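Side-chain contact in probable chitinase A (Chromobacterium violaceum, PDB 4TX8), which probably binds chitin and hydrolyses its chains internally, as a family 18 glycoside hydrolase: residues S202-G205 and I206-Y210. Sequence-based numbering, arbitrary orientation.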
loop_
_atom_site.group_PDB
_atom_site.type_symbol
_atom_site.label_atom_id
_atom_site.label_comp_id
_atom_site.label_asym_id
_atom_site.label_seq_id
_atom_site.Cartn_x
_atom_site.Cartn_y
_atom_site.Cartn_z
ATOM N N SER A 202 17.976 -14.081 5.892
ATOM C CA SER A 202 18.387 -12.746 5.464
ATOM C C SER A 202 17.377 -11.682 5.903
ATOM O O SER A 202 17.770 -10.598 6.337
ATOM C CB SER A 202 18.599 -12.694 3.945
ATOM O OG SER A 202 17.393 -12.906 3.234
ATOM N N LEU A 203 16.085 -11.991 5.808
ATOM C CA LEU A 203 15.051 -11.049 6.241
ATOM C C LEU A 203 15.071 -10.854 7.753
ATOM O O LEU A 203 14.825 -9.753 8.249
ATOM C CB LEU A 203 13.665 -11.516 5.799
ATOM C CG LEU A 203 13.178 -10.976 4.455
ATOM C CD1 LEU A 203 11.843 -11.593 4.101
ATOM C CD2 LEU A 203 13.075 -9.454 4.492
ATOM N N TYR A 204 15.360 -11.929 8.480
ATOM C CA TYR A 204 15.509 -11.850 9.924
ATOM C C TYR A 204 16.624 -10.872 10.272
ATOM O O TYR A 204 16.483 -10.059 11.180
ATOM C CB TYR A 204 15.799 -13.229 10.518
ATOM C CG TYR A 204 16.051 -13.214 12.008
ATOM C CD1 TYR A 204 14.998 -13.155 12.910
ATOM C CD2 TYR A 204 17.343 -13.261 12.511
ATOM C CE1 TYR A 204 15.225 -13.141 14.276
ATOM C CE2 TYR A 204 17.582 -13.247 13.869
ATOM C CZ TYR A 204 16.521 -13.189 14.747
ATOM O OH TYR A 204 16.757 -13.177 16.101
ATOM N N GLY A 205 17.726 -10.949 9.532
ATOM C CA GLY A 205 18.841 -10.041 9.729
ATOM C C GLY A 205 18.468 -8.590 9.481
ATOM O O GLY A 205 18.871 -7.699 10.227
ATOM N N ILE A 206 17.689 -8.351 8.431
ATOM C CA ILE A 206 17.285 -6.996 8.073
ATOM C C ILE A 206 16.335 -6.412 9.116
ATOM O O ILE A 206 16.547 -5.302 9.608
ATOM C CB ILE A 206 16.613 -6.954 6.685
ATOM C CG1 ILE A 206 17.604 -7.387 5.602
ATOM C CG2 ILE A 206 16.074 -5.561 6.396
ATOM C CD1 ILE A 206 16.982 -7.576 4.233
ATOM N N LEU A 207 15.293 -7.169 9.451
ATOM C CA LEU A 207 14.290 -6.717 10.412
ATOM C C LEU A 207 14.907 -6.407 11.775
ATOM O O LEU A 207 14.612 -5.374 12.375
ATOM C CB LEU A 207 13.185 -7.768 10.563
ATOM C CG LEU A 207 11.917 -7.619 9.717
ATOM C CD1 LEU A 207 12.231 -7.236 8.279
ATOM C CD2 LEU A 207 11.107 -8.907 9.756
ATOM N N THR A 208 15.769 -7.296 12.256
ATOM C CA THR A 208 16.383 -7.119 13.568
ATOM C C THR A 208 17.369 -5.951 13.574
ATOM O O THR A 208 17.513 -5.262 14.583
ATOM C CB THR A 208 17.107 -8.400 14.038
ATOM O OG1 THR A 208 18.073 -8.798 13.057
ATOM C CG2 THR A 208 16.111 -9.528 14.244
ATOM N N GLN A 209 18.034 -5.722 12.444
ATOM C CA GLN A 209 18.994 -4.628 12.339
ATOM C C GLN A 209 18.313 -3.262 12.322
ATOM O O GLN A 209 18.715 -2.349 13.041
ATOM C CB GLN A 209 19.856 -4.779 11.084
ATOM C CG GLN A 209 20.898 -3.677 10.921
ATOM C CD GLN A 209 21.597 -3.717 9.573
ATOM O OE1 GLN A 209 21.379 -4.627 8.772
ATOM N NE2 GLN A 209 22.440 -2.723 9.314
ATOM N N TYR A 210 17.283 -3.118 11.496
ATOM C CA TYR A 210 16.650 -1.817 11.314
ATOM C C TYR A 210 15.476 -1.584 12.260
ATOM O O TYR A 210 15.134 -0.441 12.561
ATOM C CB TYR A 210 16.203 -1.653 9.860
ATOM C CG TYR A 210 17.362 -1.430 8.916
ATOM C CD1 TYR A 210 18.025 -2.502 8.329
ATOM C CD2 TYR A 210 17.809 -0.147 8.630
ATOM C CE1 TYR A 210 19.093 -2.299 7.474
ATOM C CE2 TYR A 210 18.875 0.065 7.777
ATOM C CZ TYR A 210 19.513 -1.013 7.202
ATOM O OH TYR A 210 20.574 -0.803 6.354
#
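T208 lies one turn after Y204 on the same helix and sets its methyl against the tyrosine ring. CG2 is 3.8 Å from the ring centroid and 15° off the normal, which identifies a CH-pi contact over a face; its nearest ring atoms, CE1 and CZ, place it somewhat toward the rim. With CG anti to the backbone N, the Y204 ring stands out from the helix, and T208 CG2 leans back over its face. On T208, chi1 of 56° turns the hydroxyl back to the preceding turn, where OG1 is 2.8 Å from Y204 O. T208 N also donates to Y204 O, at 3.0 Å, as expected of an i to i+4 helical bond. Around the helix, L203 carries the apolar side: its CD2 is 4.3 Å from I206 CD1 and 4.5 Å from L207 CD1, a loose i+3/i+4 grouping. The backbone beneath is regular, L207 N reaching L203 O at 2.9 Å with a nearly straight N-H...O angle of 174°. Outside these residues, K245 makes a cation-pi contact with the Y204 ring. Helix 193-210 links parallel strands 176-182 and 214-218 in a beta-alpha-beta unit of the GH18 TIM barrel; L203 and I206 pack on L181 and L179 of strand 176-182, while Y204 and L207 meet helix 230-246.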